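Local coordinates for protein thiamine diphosphokinase (Bacteroides thetaiotaomicron, PDB 2OMK) that probably transfers a pyrophosphate group from ATP to thiamine, yielding thiamine diphosphate, at residues P32-L37 and H113-K118; N106-A111 and I140-E145; E145-G150 and T222-V227; F217-H220 and L226-L229. The protein carries 1 engineered substitution. All coordinates share one frame; numbering follows the deposited sequence.

Contact 1 of 4, residues P32-L37 and H113-K118; sequences PQAIIL and HYLQSK. Engineered in segment 32-37: Ile35 (natural residue Val).
Ala34 and Leu115 mark the closest backbone approach, 7.9 Å from CA to CA, where strand 34-37 faces the last turns of helix 107-117. That spacing is bridged by side chains alone, and one leucine does most of the work. The CB bonds of Ala34 and Leu115 point at each other across the gap. With CG anti to its own carbonyl carbon (chi1 -70°), Leu115 sends its fork toward the strand, and the two prongs are used differently. CD2 rests on the Ala34 methyl, with 3.9 Å between Leu115 CD2 and Ala34 CB. CD1 also lies against that methyl, but meets Ile36 as well: Leu115 CD1 is 3.7 Å from Ile36 CG1. The tip of the isoleucine follows, Ile36 CD1 lying 3.9 Å from Leu115 CD1, as the two side chains run past each other in opposite directions. The longer arm of Ile36 makes this approach; its CB bond is not aimed directly at the helix. No hydrogen bond crosses here, and all three residues are buried, so the interface is purely apolar. Ile35, an engineered replacement of valine, points to the other face of the sheet and packs on Leu51 and Leu52 of helix 46-54. Helices thus cover both faces of a parallel sheet, the three-layer arrangement of a Rossmann-like alpha/beta domain. Strand 34-37 lies between strands 58-60 and 122-126, pairing with Ala124 on one side and with Phe57 and Val59 on the other, while Leu115 also touches Phe57 and Ile120.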
loop_
_atom_site.group_PDB
_atom_site.type_symbol
_atom_site.label_atom_id
_atom_site.label_comp_id
_atom_site.label_asym_id
_atom_site.label_seq_id
_atom_site.Cartn_x
_atom_site.Cartn_y
_atom_site.Cartn_z
ATOM N N PRO A 32 -16.387 -16.744 -1.911
ATOM C CA PRO A 32 -15.265 -17.629 -1.610
ATOM C C PRO A 32 -15.637 -18.624 -0.519
ATOM O O PRO A 32 -16.701 -18.507 0.106
ATOM C CB PRO A 32 -14.165 -16.674 -1.137
ATOM C CG PRO A 32 -14.853 -15.446 -0.726
ATOM C CD PRO A 32 -16.142 -15.352 -1.480
ATOM N N GLN A 33 -14.779 -19.615 -0.304
ATOM C CA GLN A 33 -15.037 -20.598 0.738
ATOM C C GLN A 33 -14.869 -20.009 2.132
ATOM O O GLN A 33 -15.540 -20.427 3.068
ATOM C CB GLN A 33 -14.136 -21.816 0.557
ATOM C CG GLN A 33 -14.503 -22.669 -0.666
ATOM C CD GLN A 33 -13.515 -23.790 -0.896
ATOM O OE1 GLN A 33 -13.861 -24.975 -0.821
ATOM N NE2 GLN A 33 -12.274 -23.425 -1.174
ATOM N N ALA A 34 -13.960 -19.045 2.266
ATOM C CA ALA A 34 -13.689 -18.414 3.549
ATOM C C ALA A 34 -13.171 -16.998 3.353
ATOM O O ALA A 34 -12.614 -16.659 2.294
ATOM C CB ALA A 34 -12.679 -19.245 4.365
ATOM N N ILE A 35 -13.363 -16.186 4.388
ATOM C CA ILE A 35 -12.891 -14.810 4.408
ATOM C C ILE A 35 -11.891 -14.658 5.544
ATOM O O ILE A 35 -12.146 -15.106 6.665
ATOM C CB ILE A 35 -14.074 -13.806 4.629
ATOM C CG1 ILE A 35 -15.116 -13.899 3.501
ATOM C CG2 ILE A 35 -13.547 -12.365 4.834
ATOM C CD1 ILE A 35 -14.627 -13.559 2.129
ATOM N N ILE A 36 -10.749 -14.036 5.251
ATOM C CA ILE A 36 -9.820 -13.624 6.292
ATOM C C ILE A 36 -10.016 -12.130 6.558
ATOM O O ILE A 36 -9.893 -11.302 5.645
ATOM C CB ILE A 36 -8.337 -13.897 5.890
ATOM C CG1 ILE A 36 -8.089 -15.406 5.734
ATOM C CG2 ILE A 36 -7.361 -13.288 6.923
ATOM C CD1 ILE A 36 -6.779 -15.752 4.992
ATOM N N LEU A 37 -10.324 -11.791 7.805
ATOM C CA LEU A 37 -10.292 -10.392 8.228
ATOM C C LEU A 37 -8.918 -10.071 8.814
ATOM O O LEU A 37 -8.595 -10.471 9.944
ATOM C CB LEU A 37 -11.405 -10.110 9.244
ATOM C CG LEU A 37 -11.484 -8.701 9.839
ATOM C CD1 LEU A 37 -11.806 -7.641 8.762
ATOM C CD2 LEU A 37 -12.539 -8.689 10.945
ATOM N N HIS A 113 -2.494 -20.350 5.825
ATOM C CA HIS A 113 -1.960 -21.687 6.068
ATOM C C HIS A 113 -2.956 -22.568 6.833
ATOM O O HIS A 113 -3.130 -23.744 6.504
ATOM C CB HIS A 113 -0.616 -21.583 6.794
ATOM C CG HIS A 113 0.479 -21.014 5.948
ATOM N ND1 HIS A 113 1.774 -20.878 6.399
ATOM C CD2 HIS A 113 0.475 -20.560 4.671
ATOM C CE1 HIS A 113 2.521 -20.365 5.438
ATOM N NE2 HIS A 113 1.758 -20.159 4.380
ATOM N N TYR A 114 -3.626 -21.992 7.830
ATOM C CA TYR A 114 -4.698 -22.698 8.543
ATOM C C TYR A 114 -5.800 -23.173 7.586
ATOM O O TYR A 114 -6.224 -24.331 7.633
ATOM C CB TYR A 114 -5.298 -21.835 9.661
ATOM C CG TYR A 114 -6.601 -22.400 10.192
ATOM C CD1 TYR A 114 -6.604 -23.459 11.098
ATOM C CD2 TYR A 114 -7.830 -21.899 9.759
ATOM C CE1 TYR A 114 -7.798 -23.994 11.577
ATOM C CE2 TYR A 114 -9.024 -22.429 10.226
ATOM C CZ TYR A 114 -8.998 -23.471 11.141
ATOM O OH TYR A 114 -10.184 -24.001 11.609
ATOM N N LEU A 115 -6.266 -22.275 6.728
ATOM C CA LEU A 115 -7.322 -22.607 5.778
ATOM C C LEU A 115 -6.870 -23.674 4.776
ATOM O O LEU A 115 -7.615 -24.615 4.474
ATOM C CB LEU A 115 -7.835 -21.341 5.077
ATOM C CG LEU A 115 -8.640 -20.419 6.007
ATOM C CD1 LEU A 115 -8.898 -19.047 5.384
ATOM C CD2 LEU A 115 -9.955 -21.062 6.414
ATOM N N GLN A 116 -5.638 -23.551 4.293
ATOM C CA GLN A 116 -5.083 -24.545 3.385
ATOM C C GLN A 116 -5.042 -25.950 4.008
ATOM O O GLN A 116 -5.384 -26.927 3.343
ATOM C CB GLN A 116 -3.693 -24.135 2.902
ATOM C CG GLN A 116 -3.193 -24.987 1.746
ATOM C CD GLN A 116 -1.949 -24.409 1.115
ATOM O OE1 GLN A 116 -1.120 -23.808 1.798
ATOM N NE2 GLN A 116 -1.810 -24.585 -0.197
ATOM N N SER A 117 -4.635 -26.049 5.272
ATOM C CA SER A 117 -4.580 -27.346 5.965
ATOM C C SER A 117 -5.971 -27.959 6.128
ATOM O O SER A 117 -6.122 -29.178 6.224
ATOM C CB SER A 117 -3.900 -27.208 7.329
ATOM O OG SER A 117 -4.698 -26.463 8.228
ATOM N N LYS A 118 -6.979 -27.092 6.146
ATOM C CA LYS A 118 -8.378 -27.489 6.272
ATOM C C LYS A 118 -8.965 -27.944 4.923
ATOM O O LYS A 118 -10.135 -28.325 4.844
ATOM C CB LYS A 118 -9.178 -26.310 6.848
ATOM C CG LYS A 118 -10.467 -26.666 7.574
ATOM C CD LYS A 118 -10.879 -25.536 8.514
ATOM C CE LYS A 118 -12.186 -25.838 9.232
ATOM N NZ LYS A 118 -13.366 -25.535 8.380
#

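Contact 2 of 4, residues N106-A111 and I140-E145; sequences NDQTKA and ISLLVE
Leu142 pushes its isobutyl group into the first turn of helix 107-117, its CD1 overlapping both the Thr109 hydroxyl and the amide end of Asn106. The threonine crosses the leucine at about a right angle, and its oxygen sits by the fork: Thr109 OG1 is 3.5 Å from Leu142 CD1 and 3.7 Å from Leu142 CD2. A chi1 of -65° sets that OG1 anti to the carbonyl carbon, where it is hydrogen-bonded to the Tyr146 hydroxyl one turn further along the leucine's own helix. Asn106, the N-cap residue, and Leu142 come at each other from opposite directions, with Asn106 CG 3.9 Å from Leu142 CD1. Two helices that cover the same face of the alpha/beta sheet, 107-117 and 133-148, meet here, their CA atoms coming within 7.6 Å at Thr109 and Leu142. Gln108 flanks the leucine on another side, its extended chain sliding past so that the terminal amide lies by Leu142 CB. An alanine in place of Leu142 would probably leave a gap between the helices, with the Thr109 hydroxyl and the Asn106 amide losing their apolar cover. Helix 133-148 is kinked at this level: Leu143 N bonds to Ile140 O at 3.1 Å, a shorter step than an alpha-helical turn. Trp205 of the second subunit packs on Leu142, and Asn203 of that subunit donates to Ser141 O.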
loop_
_atom_site.group_PDB
_atom_site.type_symbol
_atom_site.label_atom_id
_atom_site.label_comp_id
_atom_site.label_asym_id
_atom_site.label_seq_id
_atom_site.Cartn_x
_atom_site.Cartn_y
_atom_site.Cartn_z
ATOM N N ASN A 106 3.438 -13.497 10.863
ATOM C CA ASN A 106 2.411 -12.737 10.137
ATOM C C ASN A 106 1.063 -13.453 10.201
ATOM O O ASN A 106 0.924 -14.552 9.666
ATOM C CB ASN A 106 2.847 -12.522 8.674
ATOM C CG ASN A 106 1.956 -11.545 7.926
ATOM O OD1 ASN A 106 2.422 -10.551 7.367
ATOM N ND2 ASN A 106 0.673 -11.824 7.907
ATOM N N ASP A 107 0.075 -12.842 10.859
ATOM C CA ASP A 107 -1.210 -13.517 11.093
ATOM C C ASP A 107 -1.973 -13.758 9.792
ATOM O O ASP A 107 -2.687 -14.745 9.668
ATOM C CB ASP A 107 -2.104 -12.722 12.051
ATOM C CG ASP A 107 -1.580 -12.693 13.481
ATOM O OD1 ASP A 107 -0.810 -13.599 13.890
ATOM O OD2 ASP A 107 -1.976 -11.755 14.212
ATOM N N GLN A 108 -1.853 -12.849 8.830
ATOM C CA GLN A 108 -2.487 -13.076 7.524
ATOM C C GLN A 108 -1.987 -14.395 6.908
ATOM O O GLN A 108 -2.779 -15.219 6.443
ATOM C CB GLN A 108 -2.235 -11.897 6.570
ATOM C CG GLN A 108 -2.894 -12.085 5.209
ATOM C CD GLN A 108 -2.428 -11.082 4.184
ATOM O OE1 GLN A 108 -1.415 -11.290 3.501
ATOM N NE2 GLN A 108 -3.174 -9.998 4.045
ATOM N N THR A 109 -0.675 -14.597 6.945
ATOM C CA THR A 109 -0.051 -15.812 6.425
ATOM C C THR A 109 -0.491 -17.054 7.218
ATOM O O THR A 109 -0.858 -18.076 6.630
ATOM C CB THR A 109 1.477 -15.652 6.414
ATOM O OG1 THR A 109 1.821 -14.607 5.492
ATOM C CG2 THR A 109 2.173 -16.941 5.990
ATOM N N LYS A 110 -0.478 -16.950 8.545
ATOM C CA LYS A 110 -0.985 -18.034 9.402
ATOM C C LYS A 110 -2.434 -18.410 9.099
ATOM O O LYS A 110 -2.783 -19.592 9.083
ATOM C CB LYS A 110 -0.816 -17.676 10.873
ATOM C CG LYS A 110 0.647 -17.562 11.274
ATOM C CD LYS A 110 0.859 -17.850 12.739
ATOM C CE LYS A 110 0.891 -16.587 13.557
ATOM N NZ LYS A 110 1.549 -16.880 14.856
ATOM N N ALA A 111 -3.271 -17.400 8.861
ATOM C CA ALA A 111 -4.672 -17.619 8.481
ATOM C C ALA A 111 -4.789 -18.387 7.167
ATOM O O ALA A 111 -5.599 -19.309 7.051
ATOM C CB ALA A 111 -5.404 -16.293 8.368
ATOM N N ILE A 140 0.140 -7.124 0.938
ATOM C CA ILE A 140 -0.157 -7.163 -0.494
ATOM C C ILE A 140 0.808 -8.101 -1.211
ATOM O O ILE A 140 0.389 -8.966 -1.987
ATOM C CB ILE A 140 -0.124 -5.750 -1.131
ATOM C CG1 ILE A 140 -1.337 -4.924 -0.680
ATOM C CG2 ILE A 140 -0.129 -5.839 -2.659
ATOM C CD1 ILE A 140 -1.205 -3.408 -1.015
ATOM N N SER A 141 2.098 -7.946 -0.925
ATOM C CA SER A 141 3.125 -8.734 -1.602
ATOM C C SER A 141 3.001 -10.236 -1.322
ATOM O O SER A 141 3.406 -11.064 -2.143
ATOM C CB SER A 141 4.512 -8.222 -1.226
ATOM O OG SER A 141 4.904 -8.672 0.059
ATOM N N LEU A 142 2.431 -10.575 -0.171
ATOM C CA LEU A 142 2.264 -11.977 0.229
ATOM C C LEU A 142 1.316 -12.762 -0.667
ATOM O O LEU A 142 1.396 -13.999 -0.743
ATOM C CB LEU A 142 1.837 -12.066 1.700
ATOM C CG LEU A 142 3.002 -11.871 2.683
ATOM C CD1 LEU A 142 2.480 -11.489 4.083
ATOM C CD2 LEU A 142 3.878 -13.118 2.752
ATOM N N LEU A 143 0.429 -12.046 -1.357
ATOM C CA LEU A 143 -0.504 -12.673 -2.301
ATOM C C LEU A 143 0.213 -13.550 -3.328
ATOM O O LEU A 143 -0.276 -14.616 -3.692
ATOM C CB LEU A 143 -1.341 -11.613 -3.019
ATOM C CG LEU A 143 -2.437 -10.944 -2.176
ATOM C CD1 LEU A 143 -3.023 -9.751 -2.929
ATOM C CD2 LEU A 143 -3.546 -11.933 -1.820
ATOM N N VAL A 144 1.378 -13.097 -3.770
ATOM C CA VAL A 144 2.210 -13.872 -4.692
ATOM C C VAL A 144 2.619 -15.215 -4.074
ATOM O O VAL A 144 2.515 -16.254 -4.735
ATOM C CB VAL A 144 3.445 -13.060 -5.172
ATOM C CG1 VAL A 144 4.351 -13.915 -6.044
ATOM C CG2 VAL A 144 2.993 -11.819 -5.950
ATOM N N GLU A 145 3.054 -15.203 -2.812
ATOM C CA GLU A 145 3.402 -16.452 -2.114
ATOM C C GLU A 145 2.202 -17.396 -1.984
ATOM O O GLU A 145 2.326 -18.613 -2.205
ATOM C CB GLU A 145 4.009 -16.193 -0.721
ATOM C CG GLU A 145 5.058 -15.061 -0.633
ATOM C CD GLU A 145 6.300 -15.290 -1.483
ATOM O OE1 GLU A 145 6.497 -16.413 -1.998
ATOM O OE2 GLU A 145 7.101 -14.339 -1.626
#

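Contact 3 of 4, residues E145-G150 and T222-V227; sequences EYMRSG and TGEYLV
Arg148 and Glu224 are the nearest backbone points, 9.1 Å from CA to CA, where the C-terminal turn of helix 133-148 passes the beginning of strand 224-230. The helix finishes in a Schellman motif, Gly150 adopting positive phi and its N bonding to Met147 O at 2.8 Å. Glu224 spans the gap, its CB bond directed at the helix and its chain bent at chi2 (84°). The aliphatic part meets Met147, whose CE lies 3.8 Å from Glu224 CG. The carboxylate meets Arg148, which reaches over with its chain extended from CG to NE. The salt bridge is loose: Arg148 NH2 donates to Glu224 OE1 over 3.4 Å in a weak bond bent to 136°, and the guanidinium and carboxylate planes are turned 53° apart. Water 1 reinforces it, donating to Glu224 OE1 at 2.7 Å and weakly accepting from NH2. Arg148 also bridges backward along its helix, NH1 to Glu145 OE1 at 3.1 Å, the glutamate oxygen being met from above its carboxylate plane. Glu145 OE2 in turn accepts from Asn203 and Trp205 of the second subunit. An alanine at Glu224 would probably strip Arg148 of one of its two carboxylate partners and, without the CG it rests on, leave the Met147 methyl less well covered. Met147 and Arg148 are each modelled in two conformers, so these details hold for one of them. Three charged groups in series, two carboxylates with one arginine between, make a surface network that joins the helix end to the strand; its long, bent, water-assisted bond to Glu224 suggests this link is not rigid.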
loop_
_atom_site.group_PDB
_atom_site.type_symbol
_atom_site.label_atom_id
_atom_site.label_comp_id
_atom_site.label_asym_id
_atom_site.label_seq_id
_atom_site.Cartn_x
_atom_site.Cartn_y
_atom_site.Cartn_z
ATOM N N GLU A 145 3.054 -15.203 -2.812
ATOM C CA GLU A 145 3.402 -16.452 -2.114
ATOM C C GLU A 145 2.202 -17.396 -1.984
ATOM O O GLU A 145 2.326 -18.613 -2.205
ATOM C CB GLU A 145 4.009 -16.193 -0.721
ATOM C CG GLU A 145 5.058 -15.061 -0.633
ATOM C CD GLU A 145 6.300 -15.290 -1.483
ATOM O OE1 GLU A 145 6.497 -16.413 -1.998
ATOM O OE2 GLU A 145 7.101 -14.339 -1.626
ATOM N N TYR A 146 1.044 -16.849 -1.612
ATOM C CA TYR A 146 -0.142 -17.695 -1.431
ATOM C C TYR A 146 -0.553 -18.380 -2.734
ATOM O O TYR A 146 -0.914 -19.572 -2.739
ATOM C CB TYR A 146 -1.319 -16.894 -0.861
ATOM C CG TYR A 146 -1.006 -16.098 0.385
ATOM C CD1 TYR A 146 -0.037 -16.527 1.308
ATOM C CD2 TYR A 146 -1.693 -14.917 0.648
ATOM C CE1 TYR A 146 0.244 -15.766 2.460
ATOM C CE2 TYR A 146 -1.432 -14.162 1.780
ATOM C CZ TYR A 146 -0.473 -14.585 2.680
ATOM O OH TYR A 146 -0.234 -13.823 3.794
ATOM N N MET A 147 -0.479 -17.642 -3.837
ATOM C CA MET A 147 -0.800 -18.194 -5.146
ATOM C C MET A 147 0.158 -19.335 -5.480
ATOM O O MET A 147 -0.268 -20.413 -5.883
ATOM C CB MET A 147 -0.721 -17.106 -6.211
ATOM C CG MET A 147 -1.034 -17.583 -7.614
ATOM S SD MET A 147 -0.633 -16.311 -8.819
ATOM C CE MET A 147 1.080 -15.977 -8.420
ATOM N N ARG A 148 1.452 -19.089 -5.302
ATOM C CA ARG A 148 2.475 -20.106 -5.543
ATOM C C ARG A 148 2.189 -21.385 -4.763
ATOM O O ARG A 148 2.458 -22.490 -5.245
ATOM C CB ARG A 148 3.862 -19.566 -5.167
ATOM C CG ARG A 148 4.433 -18.569 -6.153
ATOM C CD ARG A 148 5.431 -17.648 -5.472
ATOM N NE ARG A 148 6.471 -17.177 -6.378
ATOM C CZ ARG A 148 7.359 -16.231 -6.082
ATOM N NH1 ARG A 148 7.335 -15.625 -4.901
ATOM N NH2 ARG A 148 8.271 -15.879 -6.976
ATOM N N SER A 149 1.642 -21.232 -3.559
ATOM C CA SER A 149 1.355 -22.364 -2.683
ATOM C C SER A 149 0.116 -23.143 -3.149
ATOM O O SER A 149 -0.180 -24.214 -2.619
ATOM C CB SER A 149 1.205 -21.905 -1.234
ATOM O OG SER A 149 -0.085 -21.363 -1.008
ATOM N N GLY A 150 -0.588 -22.599 -4.146
ATOM C CA GLY A 150 -1.755 -23.247 -4.742
ATOM C C GLY A 150 -3.103 -22.743 -4.252
ATOM O O GLY A 150 -4.130 -23.395 -4.461
ATOM N N THR A 222 5.670 -14.508 -18.945
ATOM C CA THR A 222 6.148 -15.612 -18.134
ATOM C C THR A 222 6.575 -15.044 -16.795
ATOM O O THR A 222 7.401 -14.140 -16.739
ATOM C CB THR A 222 7.356 -16.320 -18.785
ATOM O OG1 THR A 222 6.998 -16.733 -20.106
ATOM C CG2 THR A 222 7.768 -17.540 -17.969
ATOM N N GLY A 223 6.007 -15.575 -15.720
ATOM C CA GLY A 223 6.379 -15.142 -14.386
ATOM C C GLY A 223 5.197 -14.567 -13.632
ATOM O O GLY A 223 4.051 -14.658 -14.080
ATOM N N GLU A 224 5.496 -13.964 -12.491
ATOM C CA GLU A 224 4.473 -13.576 -11.526
ATOM C C GLU A 224 4.268 -12.077 -11.530
ATOM O O GLU A 224 5.213 -11.306 -11.703
ATOM C CB GLU A 224 4.875 -14.049 -10.125
ATOM C CG GLU A 224 4.562 -15.530 -9.851
ATOM C CD GLU A 224 5.636 -16.487 -10.341
ATOM O OE1 GLU A 224 6.823 -16.291 -9.995
ATOM O OE2 GLU A 224 5.289 -17.454 -11.057
ATOM N N TYR A 225 3.020 -11.668 -11.348
ATOM C CA TYR A 225 2.704 -10.260 -11.219
ATOM C C TYR A 225 1.430 -10.103 -10.424
ATOM O O TYR A 225 0.785 -11.084 -10.049
ATOM C CB TYR A 225 2.577 -9.580 -12.590
ATOM C CG TYR A 225 1.621 -10.238 -13.568
ATOM C CD1 TYR A 225 0.393 -9.651 -13.878
ATOM C CD2 TYR A 225 1.951 -11.444 -14.195
ATOM C CE1 TYR A 225 -0.483 -10.250 -14.791
ATOM C CE2 TYR A 225 1.087 -12.044 -15.099
ATOM C CZ TYR A 225 -0.120 -11.440 -15.406
ATOM O OH TYR A 225 -0.966 -12.049 -16.308
ATOM N N LEU A 226 1.082 -8.857 -10.165
ATOM C CA LEU A 226 -0.096 -8.539 -9.393
ATOM C C LEU A 226 -0.916 -7.535 -10.198
ATOM O O LEU A 226 -0.361 -6.599 -10.786
ATOM C CB LEU A 226 0.363 -7.936 -8.076
ATOM C CG LEU A 226 -0.557 -7.615 -6.911
ATOM C CD1 LEU A 226 -1.209 -8.873 -6.360
ATOM C CD2 LEU A 226 0.314 -6.966 -5.858
ATOM N N VAL A 227 -2.227 -7.746 -10.240
ATOM C CA VAL A 227 -3.146 -6.821 -10.903
ATOM C C VAL A 227 -4.047 -6.178 -9.847
ATOM O O VAL A 227 -4.587 -6.874 -8.988
ATOM C CB VAL A 227 -3.989 -7.527 -12.002
ATOM C CG1 VAL A 227 -5.026 -6.583 -12.601
ATOM C CG2 VAL A 227 -3.070 -8.064 -13.117
HETATM O O HOH W 1 8.152 -18.471 -9.065
#

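Contact 4 of 4, residues F217-H220 and L226-L229; sequences FTIH and LVFL
Phe217 aims its CB bond at strand 224-230, and the torsion there (chi1 65°) sets CG in the crowded position between the backbone N and the carbonyl carbon. Beyond CG the outer rim of the ring makes the contact. Along one side CE2 comes to 4.1 Å from Leu229 CD2; at the tip CZ approaches that same methyl more closely, Phe217 CZ to Leu229 CD2 being 3.8 Å. The methyl lies near the ring plane, at an edge. On the other side of the tip, CE1 has Ile219 CD1 as its neighbour, 3.9 Å away and likewise at the edge, so the rim is wedged between two methyl groups. Two residues on, Ile219 repeats the reach: Ile219 CD1 lies 3.9 Å from Val227 CG2, with the two side chains passing in opposite directions. The CA atoms remain 9.9 Å apart at Ile219 and Val227 and 11.8 Å at Phe217 and Leu229, so the longer Ile219, Phe217 and Leu229 do most of the reaching. Such spacing is that of two facing sheets, the beta-sandwich familiar from the C-terminal domain of thiamine pyrophosphokinases. The chain turns a corner at Thr222 and Gly223 to pass between them. Strand 216-221 is the middle one of its sheet, between 169-172 and 189-192, whereas strand 224-230 runs between 160-166 and 178-183, and Val179 of the latter touches Phe217, Val227 and Leu229.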
loop_
_atom_site.group_PDB
_atom_site.type_symbol
_atom_site.label_atom_id
_atom_site.label_comp_id
_atom_site.label_asym_id
_atom_site.label_seq_id
_atom_site.Cartn_x
_atom_site.Cartn_y
_atom_site.Cartn_z
ATOM N N PHE A 217 -9.766 -7.922 -21.067
ATOM C CA PHE A 217 -8.371 -7.741 -21.471
ATOM C C PHE A 217 -7.556 -8.968 -21.114
ATOM O O PHE A 217 -7.954 -9.752 -20.255
ATOM C CB PHE A 217 -7.759 -6.441 -20.905
ATOM C CG PHE A 217 -7.628 -6.410 -19.399
ATOM C CD1 PHE A 217 -6.449 -6.827 -18.784
ATOM C CD2 PHE A 217 -8.661 -5.911 -18.605
ATOM C CE1 PHE A 217 -6.306 -6.786 -17.394
ATOM C CE2 PHE A 217 -8.530 -5.860 -17.208
ATOM C CZ PHE A 217 -7.349 -6.306 -16.606
ATOM N N THR A 218 -6.428 -9.147 -21.795
ATOM C CA THR A 218 -5.577 -10.305 -21.565
ATOM C C THR A 218 -4.138 -9.850 -21.426
ATOM O O THR A 218 -3.648 -9.075 -22.246
ATOM C CB THR A 218 -5.693 -11.346 -22.712
ATOM O OG1 THR A 218 -7.046 -11.813 -22.813
ATOM C CG2 THR A 218 -4.768 -12.538 -22.471
ATOM N N ILE A 219 -3.477 -10.329 -20.375
ATOM C CA ILE A 219 -2.061 -10.052 -20.153
ATOM C C ILE A 219 -1.291 -11.336 -20.420
ATOM O O ILE A 219 -1.675 -12.405 -19.934
ATOM C CB ILE A 219 -1.780 -9.544 -18.707
ATOM C CG1 ILE A 219 -2.529 -8.226 -18.444
ATOM C CG2 ILE A 219 -0.252 -9.400 -18.457
ATOM C CD1 ILE A 219 -2.581 -7.828 -16.984
ATOM N N HIS A 220 -0.234 -11.221 -21.226
ATOM C CA HIS A 220 0.646 -12.342 -21.556
ATOM C C HIS A 220 2.023 -12.092 -20.972
ATOM O O HIS A 220 2.537 -10.971 -21.033
ATOM C CB HIS A 220 0.812 -12.500 -23.071
ATOM C CG HIS A 220 -0.476 -12.596 -23.827
ATOM N ND1 HIS A 220 -1.088 -13.800 -24.105
ATOM C CD2 HIS A 220 -1.253 -11.640 -24.389
ATOM C CE1 HIS A 220 -2.192 -13.580 -24.797
ATOM N NE2 HIS A 220 -2.316 -12.277 -24.982
ATOM N N LEU A 226 1.082 -8.857 -10.165
ATOM C CA LEU A 226 -0.096 -8.539 -9.393
ATOM C C LEU A 226 -0.916 -7.535 -10.198
ATOM O O LEU A 226 -0.361 -6.599 -10.786
ATOM C CB LEU A 226 0.363 -7.936 -8.076
ATOM C CG LEU A 226 -0.557 -7.615 -6.911
ATOM C CD1 LEU A 226 -1.209 -8.873 -6.360
ATOM C CD2 LEU A 226 0.314 -6.966 -5.858
ATOM N N VAL A 227 -2.227 -7.746 -10.240
ATOM C CA VAL A 227 -3.146 -6.821 -10.903
ATOM C C VAL A 227 -4.047 -6.178 -9.847
ATOM O O VAL A 227 -4.587 -6.874 -8.988
ATOM C CB VAL A 227 -3.989 -7.527 -12.002
ATOM C CG1 VAL A 227 -5.026 -6.583 -12.601
ATOM C CG2 VAL A 227 -3.070 -8.064 -13.117
ATOM N N PHE A 228 -4.163 -4.855 -9.897
ATOM C CA PHE A 228 -5.140 -4.134 -9.076
ATOM C C PHE A 228 -6.214 -3.554 -9.990
ATOM O O PHE A 228 -5.919 -2.802 -10.928
ATOM C CB PHE A 228 -4.470 -3.028 -8.247
ATOM C CG PHE A 228 -5.434 -2.214 -7.417
ATOM C CD1 PHE A 228 -5.773 -2.617 -6.125
ATOM C CD2 PHE A 228 -5.992 -1.032 -7.925
ATOM C CE1 PHE A 228 -6.659 -1.863 -5.339
ATOM C CE2 PHE A 228 -6.882 -0.277 -7.156
ATOM C CZ PHE A 228 -7.207 -0.690 -5.849
ATOM N N LEU A 229 -7.456 -3.927 -9.728
ATOM C CA LEU A 229 -8.582 -3.409 -10.482
ATOM C C LEU A 229 -9.395 -2.505 -9.574
ATOM O O LEU A 229 -9.902 -2.952 -8.535
ATOM C CB LEU A 229 -9.449 -4.560 -10.984
ATOM C CG LEU A 229 -8.679 -5.608 -11.789
ATOM C CD1 LEU A 229 -9.481 -6.884 -11.873
ATOM C CD2 LEU A 229 -8.357 -5.078 -13.163
#

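Contacts 1 and 2 share helix 107-117, centres about 12 Å apart, and meet where Ile36 CD1 lies 3.7 Å from Ala111 CB. Contacts 2 and 3 share helix 133-148, and Gln116 NE2 of contact 1 reaches Ser149 O of contact 3 at 2.9 Å, probably a hydrogen bond. Strand 224-230 leads to contact 4, with Ile140 CG2 packing on Leu226 CD2 at 3.4 Å. Contacts 1 and 4, centres about 24 Å apart, fall in the alpha/beta and beta-sandwich halves. Family substrates probably bind near the subunit interface, but no ligand marks the site. The second subunit touches contacts 2 and 3 at Glu145, contact 2 also at Ile140, Ser141 and Leu142, and contact 4 at Phe228.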